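PDB 2B0V: NUDIX hydrolase from Nitrosomonas europaea, which probably hydrolyses phosphoanhydride bonds of nucleoside di- and triphosphates and of thiamine diphosphate, using magnesium as cofactor. Local coordinates for residues 19-24 with 134-139; 34-39 with 84-89; 57-62 with 104-109; 122-125 with 129-132. All blocks are in the same frame, centred on the assembly; numbering follows the deposited sequence.

Contact 1 of 4, residues 19-24 with 134-139; sequences DKYLLV and EDYHAG
Tyr-21, on strand 20-26 of the Nudix sheet, stretches its ring out to Tyr-136 and His-137 in the last turn of helix 128-137, one of the helices packed against that sheet in the Nudix fold. Along the helix, Asp-135 turns to Tyr-73 on another strand, and the contact proper starts one residue later. Tyr-136 CD2 lies 3.7 Å from Tyr-21 OH and 3.8 Å from Tyr-21 CE1, near the plane of the Tyr-21 ring, while Tyr-21 OH lies near that of Tyr-136; the two planes are turned almost at right angles, so the rings do not stack. With CG anti to the backbone N (chi1 169°), Tyr-136 extends its ring past the tyrosine tip, and its own hydroxyl binds Glu-16. His-137 makes no direct bond, its ND1 standing 4.2 Å from Tyr-21 OH. Water 1 spans this gap, 2.7 Å from Tyr-21 OH and 2.7 Å from His-137 ND1. A phenylalanine in place of Tyr-21 would probably break that bridge and leave the imidazole without its link to the strand. Past Ala-138 the helix closes in a Schellman motif, where Gly-139, at positive phi, sends its N back 3.1 Å to Tyr-136 O.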
loop_
_atom_site.group_PDB
_atom_site.type_symbol
_atom_site.label_atom_id
_atom_site.label_comp_id
_atom_site.label_asym_id
_atom_site.label_seq_id
_atom_site.Cartn_x
_atom_site.Cartn_y
_atom_site.Cartn_z
ATOM N N ASP A 19 -12.370 -7.305 9.314
ATOM C CA ASP A 19 -13.151 -6.855 8.141
ATOM C C ASP A 19 -13.050 -5.342 7.878
ATOM O O ASP A 19 -13.817 -4.799 7.096
ATOM C CB ASP A 19 -14.626 -7.326 8.218
ATOM C CG ASP A 19 -14.740 -8.804 8.552
ATOM O OD1 ASP A 19 -14.219 -9.630 7.779
ATOM O OD2 ASP A 19 -15.315 -9.136 9.603
ATOM N N LYS A 20 -12.071 -4.686 8.500
ATOM C CA LYS A 20 -11.712 -3.306 8.147
ATOM C C LYS A 20 -10.278 -3.209 7.652
ATOM O O LYS A 20 -9.418 -4.027 8.037
ATOM C CB LYS A 20 -11.884 -2.392 9.346
ATOM C CG LYS A 20 -13.303 -2.400 9.899
ATOM C CD LYS A 20 -13.487 -1.263 10.826
ATOM C CE LYS A 20 -14.877 -1.267 11.474
ATOM N NZ LYS A 20 -15.015 -2.523 12.266
ATOM N N TYR A 21 -10.020 -2.224 6.796
ATOM C CA TYR A 21 -8.698 -2.072 6.180
ATOM C C TYR A 21 -8.072 -0.745 6.571
ATOM O O TYR A 21 -8.737 0.280 6.528
ATOM C CB TYR A 21 -8.802 -2.129 4.658
ATOM C CG TYR A 21 -9.310 -3.451 4.143
ATOM C CD1 TYR A 21 -8.417 -4.447 3.770
ATOM C CD2 TYR A 21 -10.680 -3.700 4.029
ATOM C CE1 TYR A 21 -8.873 -5.683 3.288
ATOM C CE2 TYR A 21 -11.156 -4.928 3.547
ATOM C CZ TYR A 21 -10.251 -5.911 3.184
ATOM O OH TYR A 21 -10.724 -7.119 2.712
ATOM N N LEU A 22 -6.775 -0.771 6.926
ATOM C CA LEU A 22 -6.045 0.455 7.206
ATOM C C LEU A 22 -5.630 1.130 5.891
ATOM O O LEU A 22 -4.774 0.596 5.146
ATOM C CB LEU A 22 -4.769 0.158 8.035
ATOM C CG LEU A 22 -3.996 1.371 8.556
ATOM C CD1 LEU A 22 -4.846 2.309 9.434
ATOM C CD2 LEU A 22 -2.731 0.848 9.302
ATOM N N LEU A 23 -6.204 2.317 5.641
ATOM C CA LEU A 23 -5.974 3.070 4.420
ATOM C C LEU A 23 -5.559 4.455 4.772
ATOM O O LEU A 23 -5.738 4.901 5.924
ATOM C CB LEU A 23 -7.252 3.135 3.570
ATOM C CG LEU A 23 -7.835 1.798 3.071
ATOM C CD1 LEU A 23 -9.200 2.003 2.323
ATOM C CD2 LEU A 23 -6.814 0.977 2.206
ATOM N N VAL A 24 -5.073 5.175 3.781
ATOM C CA VAL A 24 -4.731 6.570 4.013
ATOM C C VAL A 24 -5.572 7.470 3.130
ATOM O O VAL A 24 -5.881 7.105 1.997
ATOM C CB VAL A 24 -3.219 6.871 3.796
ATOM C CG1 VAL A 24 -2.357 6.131 4.829
ATOM C CG2 VAL A 24 -2.795 6.547 2.372
ATOM N N GLU A 134 -9.920 -6.726 -3.483
ATOM C CA GLU A 134 -10.677 -7.836 -4.076
ATOM C C GLU A 134 -9.855 -9.111 -4.147
ATOM O O GLU A 134 -10.314 -10.160 -3.723
ATOM C CB GLU A 134 -11.204 -7.443 -5.457
ATOM C CG GLU A 134 -12.259 -6.313 -5.320
ATOM C CD GLU A 134 -12.725 -5.759 -6.661
ATOM O OE1 GLU A 134 -11.969 -5.819 -7.660
ATOM O OE2 GLU A 134 -13.850 -5.229 -6.695
ATOM N N ASP A 135 -8.614 -8.986 -4.617
ATOM C CA ASP A 135 -7.731 -10.125 -4.767
ATOM C C ASP A 135 -7.404 -10.717 -3.389
ATOM O O ASP A 135 -7.438 -11.934 -3.210
ATOM C CB ASP A 135 -6.493 -9.701 -5.547
ATOM C CG ASP A 135 -6.802 -9.427 -7.019
ATOM O OD1 ASP A 135 -7.882 -9.853 -7.480
ATOM O OD2 ASP A 135 -5.958 -8.827 -7.729
ATOM N N TYR A 136 -7.153 -9.856 -2.406
ATOM C CA TYR A 136 -6.892 -10.298 -1.042
ATOM C C TYR A 136 -8.116 -11.057 -0.498
ATOM O O TYR A 136 -7.986 -12.153 0.095
ATOM C CB TYR A 136 -6.607 -9.089 -0.148
ATOM C CG TYR A 136 -6.589 -9.428 1.322
ATOM C CD1 TYR A 136 -5.493 -10.067 1.900
ATOM C CD2 TYR A 136 -7.681 -9.113 2.130
ATOM C CE1 TYR A 136 -5.486 -10.393 3.230
ATOM C CE2 TYR A 136 -7.684 -9.434 3.492
ATOM C CZ TYR A 136 -6.578 -10.067 4.031
ATOM O OH TYR A 136 -6.592 -10.391 5.372
ATOM N N HIS A 137 -9.293 -10.485 -0.720
ATOM C CA HIS A 137 -10.545 -11.097 -0.256
ATOM C C HIS A 137 -10.801 -12.425 -0.953
ATOM O O HIS A 137 -11.368 -13.345 -0.350
ATOM C CB HIS A 137 -11.739 -10.156 -0.473
ATOM C CG HIS A 137 -12.991 -10.602 0.221
ATOM N ND1 HIS A 137 -13.318 -10.192 1.496
ATOM C CD2 HIS A 137 -13.986 -11.430 -0.177
ATOM C CE1 HIS A 137 -14.470 -10.739 1.852
ATOM N NE2 HIS A 137 -14.898 -11.491 0.852
ATOM N N ALA A 138 -10.392 -12.524 -2.215
ATOM C CA ALA A 138 -10.517 -13.747 -3.016
ATOM C C ALA A 138 -9.532 -14.843 -2.605
ATOM O O ALA A 138 -9.470 -15.900 -3.252
ATOM C CB ALA A 138 -10.360 -13.428 -4.514
ATOM N N GLY A 139 -8.757 -14.615 -1.550
ATOM C CA GLY A 139 -7.898 -15.668 -1.021
ATOM C C GLY A 139 -6.560 -15.750 -1.720
ATOM O O GLY A 139 -5.855 -16.783 -1.650
HETATM O O HOH W 1 -11.217 -9.757 3.195
#

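Contact 2 of 4, residues 34-39 with 84-89; sequences KLNQPA and YLRFTF
Arg-86 leaves strand 82-96 with CG anti to the backbone N, and a turn at chi3 (-106°) lays the edge of its guanidinium against the amides of Asn-36, which ends strand 34-36, and Gln-37 just after it. The tight part is this pair of hydrogen bonds. Arg-86 NH2 gives one to Asn-36 OD1 at 3.0 Å, on a lone pair in the carbonyl plane, and the amide and guanidinium planes lie only 8° apart. Arg-86 NH1 gives the other to Gln-37 OE1, also 3.0 Å away and fairly straight, but this amide stands nearly upright to the guanidinium, 85° from it, and the donor comes from above its carbonyl plane. Together the two acceptors fix the guanidinium's rotation. Gln-37 is held in turn by NE2 on Val-129 O of helix 128-137, a second-shell bond that orients OE1 for the arginine.

The looser side is hydrated. Water 2 accepts from Arg-86 NH2 at 3.2 Å and from Asn-36 ND2 at 3.0 Å, while ND2 also binds Glu-26, and an ethanediol, probably from the crystallisation liquor, lies about 4 Å from the asparagine side chain between nearest atoms. Ala-39 adds just a methyl, its CB 3.7 Å from Arg-86 NH2. The backbones stay well apart, 8.7 Å between Ala-39 CA and Thr-88 CA at their nearest, because strand 8-17 pairs with both 39-41 and 82-96 and lies between them. A buried arginine thus spans the mixed sheet of the Nudix fold, right where the chain enters the Nudix box.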
loop_
_atom_site.group_PDB
_atom_site.type_symbol
_atom_site.label_atom_id
_atom_site.label_comp_id
_atom_site.label_asym_id
_atom_site.label_seq_id
_atom_site.Cartn_x
_atom_site.Cartn_y
_atom_site.Cartn_z
ATOM N N LYS A 34 -7.459 11.815 -1.832
ATOM C CA LYS A 34 -7.617 10.509 -2.439
ATOM C C LYS A 34 -7.470 9.450 -1.356
ATOM O O LYS A 34 -6.780 9.676 -0.349
ATOM C CB LYS A 34 -6.560 10.268 -3.535
ATOM C CG LYS A 34 -6.586 11.278 -4.706
ATOM C CD LYS A 34 -7.913 11.201 -5.489
ATOM C CE LYS A 34 -7.958 12.265 -6.574
ATOM N NZ LYS A 34 -9.211 12.157 -7.403
ATOM N N LEU A 35 -8.137 8.327 -1.539
ATOM C CA LEU A 35 -7.983 7.150 -0.660
ATOM C C LEU A 35 -7.034 6.118 -1.301
ATOM O O LEU A 35 -7.101 5.842 -2.509
ATOM C CB LEU A 35 -9.360 6.509 -0.486
ATOM C CG LEU A 35 -9.492 5.458 0.603
ATOM C CD1 LEU A 35 -9.323 6.120 1.980
ATOM C CD2 LEU A 35 -10.872 4.753 0.458
ATOM N N ASN A 36 -6.185 5.505 -0.482
ATOM C CA ASN A 36 -5.199 4.566 -1.024
ATOM C C ASN A 36 -4.736 3.607 0.071
ATOM O O ASN A 36 -4.887 3.886 1.262
ATOM C CB ASN A 36 -3.985 5.351 -1.573
ATOM C CG ASN A 36 -3.099 4.544 -2.549
ATOM O OD1 ASN A 36 -3.409 3.432 -2.946
ATOM N ND2 ASN A 36 -1.997 5.172 -2.970
ATOM N N GLN A 37 -4.181 2.460 -0.301
ATOM C CA GLN A 37 -3.388 1.699 0.677
ATOM C C GLN A 37 -2.149 2.523 1.078
ATOM O O GLN A 37 -1.710 3.374 0.291
ATOM C CB GLN A 37 -2.889 0.396 0.045
ATOM C CG GLN A 37 -3.890 -0.731 -0.005
ATOM C CD GLN A 37 -4.867 -0.545 -1.186
ATOM O OE1 GLN A 37 -4.528 0.065 -2.224
ATOM N NE2 GLN A 37 -6.048 -1.125 -1.046
ATOM N N PRO A 38 -1.553 2.234 2.254
ATOM C CA PRO A 38 -0.201 2.708 2.532
ATOM C C PRO A 38 0.698 2.175 1.412
ATOM O O PRO A 38 0.669 0.974 1.120
ATOM C CB PRO A 38 0.149 1.978 3.847
ATOM C CG PRO A 38 -1.146 1.829 4.507
ATOM C CD PRO A 38 -2.061 1.382 3.338
ATOM N N ALA A 39 1.421 3.049 0.719
ATOM C CA ALA A 39 2.061 2.631 -0.553
ATOM C C ALA A 39 3.093 3.649 -0.909
ATOM O O ALA A 39 3.060 4.741 -0.391
ATOM C CB ALA A 39 1.035 2.576 -1.715
ATOM N N TYR A 84 3.706 1.459 -13.851
ATOM C CA TYR A 84 4.034 1.057 -12.504
ATOM C C TYR A 84 4.011 -0.455 -12.402
ATOM O O TYR A 84 3.265 -1.112 -13.133
ATOM C CB TYR A 84 2.976 1.589 -11.522
ATOM C CG TYR A 84 2.946 3.079 -11.399
ATOM C CD1 TYR A 84 3.812 3.744 -10.518
ATOM C CD2 TYR A 84 2.058 3.836 -12.163
ATOM C CE1 TYR A 84 3.784 5.153 -10.405
ATOM C CE2 TYR A 84 2.020 5.244 -12.052
ATOM C CZ TYR A 84 2.879 5.877 -11.180
ATOM O OH TYR A 84 2.834 7.253 -11.093
ATOM N N LEU A 85 4.849 -0.963 -11.506
ATOM C CA LEU A 85 4.798 -2.350 -11.103
ATOM C C LEU A 85 4.627 -2.355 -9.575
ATOM O O LEU A 85 5.586 -2.078 -8.830
ATOM C CB LEU A 85 6.107 -3.045 -11.528
ATOM C CG LEU A 85 6.131 -4.550 -11.398
ATOM C CD1 LEU A 85 5.075 -5.263 -12.271
ATOM C CD2 LEU A 85 7.550 -5.024 -11.784
ATOM N N ARG A 86 3.399 -2.664 -9.126
ATOM C CA ARG A 86 3.046 -2.533 -7.728
ATOM C C ARG A 86 3.050 -3.888 -7.068
ATOM O O ARG A 86 2.201 -4.734 -7.378
ATOM C CB ARG A 86 1.637 -1.942 -7.565
ATOM C CG ARG A 86 1.140 -1.940 -6.093
ATOM C CD ARG A 86 -0.380 -1.534 -6.019
ATOM N NE ARG A 86 -0.522 -0.163 -5.513
ATOM C CZ ARG A 86 -1.481 0.291 -4.709
ATOM N NH1 ARG A 86 -2.454 -0.478 -4.264
ATOM N NH2 ARG A 86 -1.428 1.556 -4.307
ATOM N N PHE A 87 4.009 -4.104 -6.162
ATOM C CA PHE A 87 4.027 -5.353 -5.362
ATOM C C PHE A 87 3.190 -5.133 -4.139
ATOM O O PHE A 87 3.520 -4.251 -3.362
ATOM C CB PHE A 87 5.441 -5.633 -4.893
ATOM C CG PHE A 87 6.362 -6.102 -6.008
ATOM C CD1 PHE A 87 6.715 -7.462 -6.112
ATOM C CD2 PHE A 87 6.864 -5.173 -6.950
ATOM C CE1 PHE A 87 7.562 -7.902 -7.164
ATOM C CE2 PHE A 87 7.717 -5.598 -8.013
ATOM C CZ PHE A 87 8.061 -6.959 -8.119
ATOM N N THR A 88 2.157 -5.973 -3.953
ATOM C CA THR A 88 1.187 -5.734 -2.861
ATOM C C THR A 88 1.338 -6.885 -1.886
ATOM O O THR A 88 1.386 -8.049 -2.294
ATOM C CB THR A 88 -0.230 -5.712 -3.430
ATOM O OG1 THR A 88 -0.284 -4.736 -4.480
ATOM C CG2 THR A 88 -1.190 -5.333 -2.349
ATOM N N PHE A 89 1.412 -6.539 -0.602
ATOM C CA PHE A 89 1.578 -7.541 0.459
ATOM C C PHE A 89 0.461 -7.428 1.462
ATOM O O PHE A 89 -0.053 -6.316 1.690
ATOM C CB PHE A 89 2.902 -7.300 1.202
ATOM C CG PHE A 89 4.080 -7.419 0.302
ATOM C CD1 PHE A 89 4.719 -8.641 0.159
ATOM C CD2 PHE A 89 4.552 -6.293 -0.399
ATOM C CE1 PHE A 89 5.824 -8.751 -0.699
ATOM C CE2 PHE A 89 5.633 -6.388 -1.230
ATOM C CZ PHE A 89 6.271 -7.611 -1.387
HETATM O O HOH W 2 -0.005 4.313 -4.983
#

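Contact 3 of 4, residues 57-62 with 104-109; sequences LEETGH and TGIVRA. With EDO (1,2-ethanediol), chain D.
The C-terminal turn of the Nudix-box helix, 48-60, sets Glu-59 and Thr-60 against Ile-106 and Ala-109 of strand 106-113. Ile-106 touches the turn with two branches: its CG2 lies 3.5 Å from the carbonyl Glu-59 O, and its CD1 packs 3.9 Å from Glu-59 CD, the two side chains crossing at about a right angle. Glu-59 O is buried here without a polar partner. Further along, Ala-109 CB sits 3.9 Å from Thr-60 CB and as close to the CG2 methyl. Ile-106 and Ala-109 can both face the helix because Val-107 and Arg-108 form a classic beta bulge opposite Glu-25.

Residues 40-61 carry the Nudix box, in which conserved glutamates typically bind the magnesium in relatives. Glu-59 uses OE1 to hold Ala-39 N, just ahead of the first residue of the box; its OE2 lies beside a bound ethanediol, but that fit is doubtful. Thr-60 closes the helix with an ST turn: with OG1 between the backbone N and the carbonyl carbon (chi1 77°), it accepts from His-62 N at 3.1 Å and also bonds to Val-56 O. His-62 ND1 donates to Thr-60 O at 2.9 Å from above the carbonyl plane, while the imidazole stacks on Phe-96.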
loop_
_atom_site.group_PDB
_atom_site.type_symbol
_atom_site.label_atom_id
_atom_site.label_comp_id
_atom_site.label_asym_id
_atom_site.label_seq_id
_atom_site.Cartn_x
_atom_site.Cartn_y
_atom_site.Cartn_z
ATOM N N LEU A 57 4.956 2.232 7.917
ATOM C CA LEU A 57 5.362 3.071 9.041
ATOM C C LEU A 57 5.329 4.567 8.717
ATOM O O LEU A 57 4.809 5.376 9.538
ATOM C CB LEU A 57 6.745 2.612 9.521
ATOM C CG LEU A 57 7.384 3.400 10.651
ATOM C CD1 LEU A 57 6.529 3.283 11.910
ATOM C CD2 LEU A 57 8.796 2.930 10.906
ATOM N N GLU A 58 5.891 4.945 7.558
ATOM C CA GLU A 58 6.027 6.365 7.209
ATOM C C GLU A 58 4.695 7.050 6.944
ATOM O O GLU A 58 4.561 8.274 7.172
ATOM C CB GLU A 58 6.941 6.558 6.006
ATOM C CG GLU A 58 8.364 6.149 6.368
ATOM C CD GLU A 58 9.399 6.348 5.260
ATOM O OE1 GLU A 58 9.002 6.416 4.081
ATOM O OE2 GLU A 58 10.614 6.402 5.616
ATOM N N GLU A 59 3.730 6.275 6.457
ATOM C CA GLU A 59 2.411 6.827 6.056
ATOM C C GLU A 59 1.330 6.688 7.135
ATOM O O GLU A 59 0.314 7.390 7.079
ATOM C CB GLU A 59 1.942 6.220 4.730
ATOM C CG GLU A 59 2.852 6.538 3.575
ATOM C CD GLU A 59 2.098 6.505 2.244
ATOM O OE1 GLU A 59 1.147 5.694 2.112
ATOM O OE2 GLU A 59 2.459 7.292 1.337
ATOM N N THR A 60 1.496 5.731 8.056
ATOM C CA THR A 60 0.462 5.460 9.053
ATOM C C THR A 60 0.890 5.510 10.512
ATOM O O THR A 60 0.017 5.516 11.391
ATOM C CB THR A 60 -0.227 4.100 8.847
ATOM O OG1 THR A 60 0.628 3.050 9.326
ATOM C CG2 THR A 60 -0.574 3.870 7.401
ATOM N N GLY A 61 2.198 5.492 10.770
ATOM C CA GLY A 61 2.699 5.442 12.154
ATOM C C GLY A 61 2.531 4.087 12.826
ATOM O O GLY A 61 2.832 3.912 14.002
ATOM N N HIS A 62 2.108 3.089 12.054
ATOM C CA HIS A 62 2.066 1.708 12.527
ATOM C C HIS A 62 3.257 0.895 11.981
ATOM O O HIS A 62 3.593 1.033 10.821
ATOM C CB HIS A 62 0.805 1.046 11.964
ATOM C CG HIS A 62 -0.479 1.603 12.477
ATOM N ND1 HIS A 62 -0.959 2.855 12.134
ATOM C CD2 HIS A 62 -1.392 1.071 13.324
ATOM C CE1 HIS A 62 -2.110 3.060 12.755
ATOM N NE2 HIS A 62 -2.412 1.975 13.441
ATOM N N THR A 104 4.452 14.049 4.739
ATOM C CA THR A 104 3.697 15.196 4.270
ATOM C C THR A 104 2.843 14.714 3.118
ATOM O O THR A 104 3.305 13.919 2.282
ATOM C CB THR A 104 4.632 16.341 3.828
ATOM O OG1 THR A 104 5.502 16.659 4.904
ATOM C CG2 THR A 104 3.845 17.590 3.481
ATOM N N GLY A 105 1.587 15.140 3.128
ATOM C CA GLY A 105 0.634 14.731 2.069
ATOM C C GLY A 105 -0.392 13.743 2.599
ATOM O O GLY A 105 -1.457 13.549 1.979
ATOM N N ILE A 106 -0.079 13.103 3.719
ATOM C CA ILE A 106 -1.028 12.217 4.393
ATOM C C ILE A 106 -1.970 13.077 5.243
ATOM O O ILE A 106 -1.535 13.803 6.151
ATOM C CB ILE A 106 -0.336 11.113 5.277
ATOM C CG1 ILE A 106 0.607 10.203 4.460
ATOM C CG2 ILE A 106 -1.362 10.253 5.992
ATOM C CD1 ILE A 106 -0.108 9.472 3.327
ATOM N N VAL A 107 -3.259 13.012 4.937
ATOM C CA VAL A 107 -4.264 13.716 5.759
ATOM C C VAL A 107 -4.555 12.937 7.043
ATOM O O VAL A 107 -4.477 13.488 8.169
ATOM C CB VAL A 107 -5.556 13.956 4.960
ATOM C CG1 VAL A 107 -6.606 14.620 5.888
ATOM C CG2 VAL A 107 -5.279 14.816 3.688
ATOM N N ARG A 108 -4.836 11.653 6.887
ATOM C CA ARG A 108 -5.018 10.772 8.037
ATOM C C ARG A 108 -4.991 9.314 7.593
ATOM O O ARG A 108 -5.172 8.988 6.410
ATOM C CB ARG A 108 -6.291 11.107 8.831
ATOM C CG ARG A 108 -7.572 10.989 8.072
ATOM C CD ARG A 108 -8.774 11.529 8.887
ATOM N NE ARG A 108 -8.799 12.989 8.935
ATOM C CZ ARG A 108 -9.323 13.786 8.006
ATOM N NH1 ARG A 108 -9.898 13.292 6.910
ATOM N NH2 ARG A 108 -9.265 15.106 8.176
ATOM N N ALA A 109 -4.664 8.437 8.535
ATOM C CA ALA A 109 -4.727 6.997 8.265
ATOM C C ALA A 109 -5.846 6.491 9.148
ATOM O O ALA A 109 -5.893 6.864 10.336
ATOM C CB ALA A 109 -3.389 6.324 8.625
HETATM C C1 EDO D . 2.311 7.197 -1.262
HETATM O O1 EDO D . 1.468 6.683 -2.342
HETATM C C2 EDO D . 3.775 7.527 -1.628
HETATM O O2 EDO D . 4.720 7.456 -0.512
#

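Contact 4 of 4, residues 122-125 with 129-132; sequences AMHR and VMQC. With EDO (1,2-ethanediol), chain D.
The imidazole of His-124 is met in two unlike ways at once, by a valine methyl over its face and by a methionine chain end at its edge. Val-129 CG1 stands over the ring, 4.1 Å from its centroid and 18° off the normal, a CH-pi contact displaced toward the rim. Met-130, a selenomethionine with selenium in place of methionine sulfur, comes in at the edge: its SE lies almost exactly in the ring plane, 3.9 Å from His-124 CE1. Next to it on the edge, water 3 is 2.7 Å from His-124 ND1 and accepts from Met-130 N at 2.9 Å, which joins the imidazole to the backbone of the helix.

These residues bring the loop after helix 114-119 back onto the first turn of helix 128-137 in the Nudix fold. The other ring nitrogen, NE2, bonds to Ile-117 O, so the histidine ties both helices together. An alanine in place of His-124 would probably leave Ile-117 O without its donor and Val-129 CG1 without the ring it rests on.

Arg-125 touches the helix through its backbone, with Val-129 CG2 4.0 Å from Arg-125 N. Its side chain runs elsewhere: CG lies anti to the backbone N and the chain bends at chi2 (111°), taking the guanidinium to a salt bridge with Glu-26. Arg-125 NH1 also makes a weak hydrogen bond, 3.1 Å, to O1 of the ethanediol.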
loop_
_atom_site.group_PDB
_atom_site.type_symbol
_atom_site.label_atom_id
_atom_site.label_comp_id
_atom_site.label_asym_id
_atom_site.label_seq_id
_atom_site.Cartn_x
_atom_site.Cartn_y
_atom_site.Cartn_z
ATOM N N ALA A 122 -15.005 6.811 -6.269
ATOM C CA ALA A 122 -14.613 7.952 -7.103
ATOM C C ALA A 122 -13.354 8.702 -6.611
ATOM O O ALA A 122 -12.676 9.346 -7.422
ATOM C CB ALA A 122 -15.800 8.922 -7.332
HETATM N N MSE A 123 -13.034 8.603 -5.316
HETATM C CA MSE A 123 -11.839 9.294 -4.764
HETATM C C MSE A 123 -10.687 8.303 -4.511
HETATM O O MSE A 123 -9.671 8.676 -3.933
HETATM C CB MSE A 123 -12.164 10.121 -3.514
HETATM C CG MSE A 123 -12.627 9.311 -2.338
HETATM SE SE MSE A 123 -13.026 10.446 -0.773
HETATM C CE MSE A 123 -11.227 10.539 -0.110
ATOM N N HIS A 124 -10.812 7.057 -4.980
ATOM C CA HIS A 124 -9.654 6.153 -4.886
ATOM C C HIS A 124 -8.519 6.718 -5.739
ATOM O O HIS A 124 -8.743 7.222 -6.862
ATOM C CB HIS A 124 -9.983 4.767 -5.386
ATOM C CG HIS A 124 -10.895 4.002 -4.496
ATOM N ND1 HIS A 124 -11.183 2.677 -4.718
ATOM C CD2 HIS A 124 -11.574 4.361 -3.382
ATOM C CE1 HIS A 124 -12.039 2.256 -3.805
ATOM N NE2 HIS A 124 -12.287 3.253 -2.978
ATOM N N ARG A 125 -7.292 6.580 -5.230
ATOM C CA ARG A 125 -6.146 7.077 -5.974
ATOM C C ARG A 125 -6.009 6.413 -7.360
ATOM O O ARG A 125 -5.745 7.090 -8.351
ATOM C CB ARG A 125 -4.868 6.936 -5.146
ATOM C CG ARG A 125 -3.601 7.269 -5.901
ATOM C CD ARG A 125 -2.990 8.515 -5.381
ATOM N NE ARG A 125 -1.738 8.922 -6.048
ATOM C CZ ARG A 125 -0.518 8.874 -5.497
ATOM N NH1 ARG A 125 -0.336 8.394 -4.258
ATOM N NH2 ARG A 125 0.543 9.310 -6.194
ATOM N N VAL A 129 -6.645 0.330 -5.891
ATOM C CA VAL A 129 -7.053 0.395 -4.484
ATOM C C VAL A 129 -8.111 -0.660 -4.268
ATOM O O VAL A 129 -8.039 -1.468 -3.315
ATOM C CB VAL A 129 -7.585 1.789 -4.102
ATOM C CG1 VAL A 129 -8.020 1.792 -2.665
ATOM C CG2 VAL A 129 -6.470 2.812 -4.282
HETATM N N MSE A 130 -9.111 -0.675 -5.154
HETATM C CA MSE A 130 -10.158 -1.664 -5.024
HETATM C C MSE A 130 -9.672 -3.054 -5.443
HETATM O O MSE A 130 -9.970 -4.063 -4.778
HETATM C CB MSE A 130 -11.386 -1.226 -5.861
HETATM C CG MSE A 130 -12.634 -2.017 -5.614
HETATM SE SE MSE A 130 -13.417 -1.440 -3.895
HETATM C CE MSE A 130 -12.905 -3.041 -2.998
ATOM N N GLN A 131 -8.911 -3.121 -6.533
ATOM C CA GLN A 131 -8.514 -4.442 -7.067
ATOM C C GLN A 131 -7.675 -5.217 -6.051
ATOM O O GLN A 131 -7.866 -6.442 -5.868
ATOM C CB GLN A 131 -7.744 -4.322 -8.389
ATOM C CG GLN A 131 -7.544 -5.693 -9.087
ATOM C CD GLN A 131 -8.878 -6.372 -9.381
ATOM O OE1 GLN A 131 -9.141 -7.499 -8.957
ATOM N NE2 GLN A 131 -9.746 -5.651 -10.025
ATOM N N CYS A 132 -6.732 -4.531 -5.397
ATOM C CA CYS A 132 -5.828 -5.173 -4.408
ATOM C C CYS A 132 -6.645 -5.799 -3.263
ATOM O O CYS A 132 -6.370 -6.886 -2.768
ATOM C CB CYS A 132 -4.774 -4.155 -3.912
ATOM S SG CYS A 132 -3.564 -3.632 -5.204
HETATM C C1 EDO D . 2.311 7.197 -1.262
HETATM O O1 EDO D . 1.468 6.683 -2.342
HETATM C C2 EDO D . 3.775 7.527 -1.628
HETATM O O2 EDO D . 4.720 7.456 -0.512
HETATM O O HOH W 3 -9.952 1.516 -6.860
#

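From the N terminus, strand 20-26 opens contact 1, a loop that shuts only at helix 128-137 and has the other three contacts nested inside it. Strand 34-36 follows and opens contact 2; before this closes on strand 82-96, the Nudix helix has opened contact 3, which closes on strand 106-113, so contacts 2 and 3 cross. They touch where Pro-38 packs on Thr-60. Contact 4 is a short loop later in the chain, joined to contact 2 by backbone bonds of Leu-35 with Met-123 and Arg-125. Contacts 1 and 4 share helix 128-137, so sheet, Nudix helix and C-terminal helix are all tied together.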